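Local coordinates for protein glycerate 2-kinase (PDB 1X3L) that catalyses the ATP-dependent, magnesium-assisted phosphorylation of D-glycerate to 2-phosphoglycerate and also accepts other nucleoside triphosphates, ADP or pyrophosphate as phosphate donor, at residues L28-V33 against I39-E44. Numbering follows the deposited sequence.
Sequences LNAVKV and IVQGKE
Val31 and Val40 face each other as a non-hydrogen-bonded pair of an antiparallel beta hairpin, next to the hydrogen-bonded pair of Lys32 and Ile39. The hairpin illustrates how a strand can grow directly out of a helix: helix 23-30 ends at Ala30, Val31 leaves helical geometry, and strand 31-33 becomes an edge of a small three-stranded sheet whose middle strand is 37-40.

Three backbone bonds tie the segments together. Lys32 N donates a hydrogen bond to Ile39 O at 2.9 Å, and Ile39 N answers to Lys32 O at 2.7 Å, both nearly straight. The third reaches back to the helix end, where Ala30 O accepts from Gln41 N at 2.9 Å; the same oxygen also receives a CA-H contact from Val40 CA at 3.3 Å. Gln41 is itself within the type I' turn, Val40 to Lys43, by which the chain reverses into strand 43-46.

Apolar contact is modest. The valines meet on the buried face, Val31 CG2 to Val40 CG2 at 4.4 Å, and both rest on Leu192 of strand 188-194 in the large parallel sheet. Where the helix end approaches the turn, Ala30 CB meets Gln41 CG at 4.0 Å, while Gln41 NE2 is hydrogen-bonded to Leu264 O of strand 260-266.

On the other face, Ile39 and Lys32 meet loosely through their CB atoms. The lysine chain bends at chi2 (-59°) and turns away from Ile39, bringing Lys32 NZ back to Leu28 O at 2.9 Å, tilted 29° from the carbonyl plane.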
ATOM      1  N   LEU A  28     -14.549   6.649  -4.032  1.00 33.98           N
ATOM      2  CA  LEU A  28     -15.431   7.681  -4.572  1.00 35.33           C
ATOM      3  C   LEU A  28     -14.703   8.616  -5.536  1.00 36.17           C
ATOM      4  O   LEU A  28     -15.296   9.090  -6.504  1.00 35.07           O
ATOM      5  CB  LEU A  28     -16.085   8.483  -3.434  1.00 36.57           C
ATOM      6  CG  LEU A  28     -16.975   7.637  -2.507  1.00 38.33           C
ATOM      7  CD1 LEU A  28     -17.737   8.540  -1.546  1.00 37.63           C
ATOM      8  CD2 LEU A  28     -17.954   6.809  -3.345  1.00 39.16           C
ATOM      9  N   ASN A  29     -13.419   8.883  -5.282  1.00 37.02           N
ATOM     10  CA  ASN A  29     -12.651   9.746  -6.180  1.00 36.61           C
ATOM     11  C   ASN A  29     -12.482   9.066  -7.535  1.00 36.75           C
ATOM     12  O   ASN A  29     -12.480   9.722  -8.578  1.00 37.20           O
ATOM     13  CB  ASN A  29     -11.247  10.040  -5.631  1.00 37.15           C
ATOM     14  CG  ASN A  29     -11.262  10.929  -4.403  1.00 38.21           C
ATOM     15  OD1 ASN A  29     -12.125  11.794  -4.255  1.00 40.56           O
ATOM     16  ND2 ASN A  29     -10.285  10.735  -3.523  1.00 36.12           N
ATOM     17  N   ALA A  30     -12.341   7.744  -7.508  1.00 35.56           N
ATOM     18  CA  ALA A  30     -12.124   6.960  -8.721  1.00 36.83           C
ATOM     19  C   ALA A  30     -13.380   6.525  -9.457  1.00 36.04           C
ATOM     20  O   ALA A  30     -13.406   6.506 -10.686  1.00 36.32           O
ATOM     21  CB  ALA A  30     -11.285   5.728  -8.387  1.00 34.04           C
ATOM     22  N   VAL A  31     -14.410   6.167  -8.702  1.00 36.93           N
ATOM     23  CA  VAL A  31     -15.657   5.676  -9.273  1.00 38.83           C
ATOM     24  C   VAL A  31     -16.788   6.696  -9.247  1.00 40.76           C
ATOM     25  O   VAL A  31     -17.261   7.082  -8.179  1.00 40.05           O
ATOM     26  CB  VAL A  31     -16.141   4.410  -8.518  1.00 37.71           C
ATOM     27  CG1 VAL A  31     -17.320   3.789  -9.245  1.00 35.58           C
ATOM     28  CG2 VAL A  31     -14.999   3.414  -8.378  1.00 34.92           C
ATOM     29  N   LYS A  32     -17.213   7.121 -10.433  1.00 42.91           N
ATOM     30  CA  LYS A  32     -18.310   8.073 -10.570  1.00 45.40           C
ATOM     31  C   LYS A  32     -19.477   7.325 -11.211  1.00 47.88           C
ATOM     32  O   LYS A  32     -19.272   6.470 -12.073  1.00 47.30           O
ATOM     33  CB  LYS A  32     -17.893   9.244 -11.460  1.00 44.62           C
ATOM     34  CG  LYS A  32     -16.623   9.948 -11.007  1.00 44.39           C
ATOM     35  CD  LYS A  32     -16.749  10.500  -9.592  1.00 42.39           C
ATOM     36  CE  LYS A  32     -15.452  11.167  -9.157  1.00 42.58           C
ATOM     37  NZ  LYS A  32     -15.513  11.670  -7.760  1.00 40.12           N
ATOM     38  N   VAL A  33     -20.697   7.632 -10.789  1.00 50.96           N
ATOM     39  CA  VAL A  33     -21.860   6.955 -11.345  1.00 55.12           C
ATOM     40  C   VAL A  33     -22.844   7.937 -11.963  1.00 58.79           C
ATOM     41  O   VAL A  33     -23.165   8.967 -11.369  1.00 58.35           O
ATOM     42  CB  VAL A  33     -22.571   6.097 -10.281  1.00 54.31           C
ATOM     43  CG1 VAL A  33     -23.856   5.521 -10.859  1.00 54.39           C
ATOM     44  CG2 VAL A  33     -21.654   4.978  -9.817  1.00 54.10           C
ATOM     45  N   ILE A  39     -18.198   5.323 -14.310  1.00 43.54           N
ATOM     46  CA  ILE A  39     -16.948   5.843 -14.853  1.00 42.13           C
ATOM     47  C   ILE A  39     -15.804   5.724 -13.849  1.00 39.67           C
ATOM     48  O   ILE A  39     -15.767   6.427 -12.834  1.00 37.53           O
ATOM     49  CB  ILE A  39     -17.113   7.315 -15.289  1.00 42.89           C
ATOM     50  CG1 ILE A  39     -18.357   7.449 -16.175  1.00 44.60           C
ATOM     51  CG2 ILE A  39     -15.884   7.771 -16.068  1.00 41.61           C
ATOM     52  CD1 ILE A  39     -18.662   8.871 -16.612  1.00 45.98           C
ATOM     53  N   VAL A  40     -14.868   4.828 -14.151  1.00 37.85           N
ATOM     54  CA  VAL A  40     -13.723   4.573 -13.288  1.00 37.57           C
ATOM     55  C   VAL A  40     -12.451   5.183 -13.862  1.00 37.94           C
ATOM     56  O   VAL A  40     -11.921   4.716 -14.875  1.00 37.38           O
ATOM     57  CB  VAL A  40     -13.517   3.059 -13.095  1.00 35.91           C
ATOM     58  CG1 VAL A  40     -12.448   2.806 -12.047  1.00 36.37           C
ATOM     59  CG2 VAL A  40     -14.824   2.415 -12.689  1.00 35.38           C
ATOM     60  N   GLN A  41     -11.961   6.225 -13.199  1.00 38.63           N
ATOM     61  CA  GLN A  41     -10.763   6.927 -13.642  1.00 40.45           C
ATOM     62  C   GLN A  41     -10.861   7.219 -15.142  1.00 41.92           C
ATOM     63  O   GLN A  41      -9.899   7.039 -15.885  1.00 42.56           O
ATOM     64  CB  GLN A  41      -9.502   6.096 -13.341  1.00 39.34           C
ATOM     65  CG  GLN A  41      -9.335   5.738 -11.860  1.00 39.22           C
ATOM     66  CD  GLN A  41      -7.951   5.198 -11.523  1.00 37.03           C
ATOM     67  OE1 GLN A  41      -7.386   4.392 -12.258  1.00 36.70           O
ATOM     68  NE2 GLN A  41      -7.403   5.637 -10.393  1.00 37.70           N
ATOM     69  N   GLY A  42     -12.038   7.655 -15.581  1.00 43.91           N
ATOM     70  CA  GLY A  42     -12.228   7.975 -16.986  1.00 45.40           C
ATOM     71  C   GLY A  42     -12.828   6.881 -17.854  1.00 46.55           C
ATOM     72  O   GLY A  42     -13.514   7.178 -18.832  1.00 47.20           O
ATOM     73  N   LYS A  43     -12.569   5.621 -17.512  1.00 46.91           N
ATOM     74  CA  LYS A  43     -13.088   4.488 -18.277  1.00 46.72           C
ATOM     75  C   LYS A  43     -14.576   4.320 -17.987  1.00 46.61           C
ATOM     76  O   LYS A  43     -14.976   4.111 -16.841  1.00 44.50           O
ATOM     77  CB  LYS A  43     -12.332   3.210 -17.896  1.00 48.87           C
ATOM     78  CG  LYS A  43     -12.583   2.012 -18.805  1.00 51.22           C
ATOM     79  CD  LYS A  43     -11.922   2.186 -20.168  1.00 53.27           C
ATOM     80  CE  LYS A  43     -12.042   0.922 -21.015  1.00 54.86           C
ATOM     81  NZ  LYS A  43     -13.460   0.550 -21.299  1.00 55.27           N
ATOM     82  N   GLU A  44     -15.395   4.402 -19.033  1.00 47.20           N
ATOM     83  CA  GLU A  44     -16.842   4.287 -18.880  1.00 47.86           C
ATOM     84  C   GLU A  44     -17.373   2.871 -19.084  1.00 46.91           C
ATOM     85  O   GLU A  44     -16.955   2.164 -19.999  1.00 46.60           O
ATOM     86  CB  GLU A  44     -17.539   5.240 -19.856  1.00 50.24           C
ATOM     87  CG  GLU A  44     -19.015   5.463 -19.559  1.00 55.82           C
ATOM     88  CD  GLU A  44     -19.682   6.396 -20.556  1.00 58.39           C
ATOM     89  OE1 GLU A  44     -19.137   7.495 -20.801  1.00 58.79           O
ATOM     90  OE2 GLU A  44     -20.755   6.032 -21.088  1.00 60.14           O
TER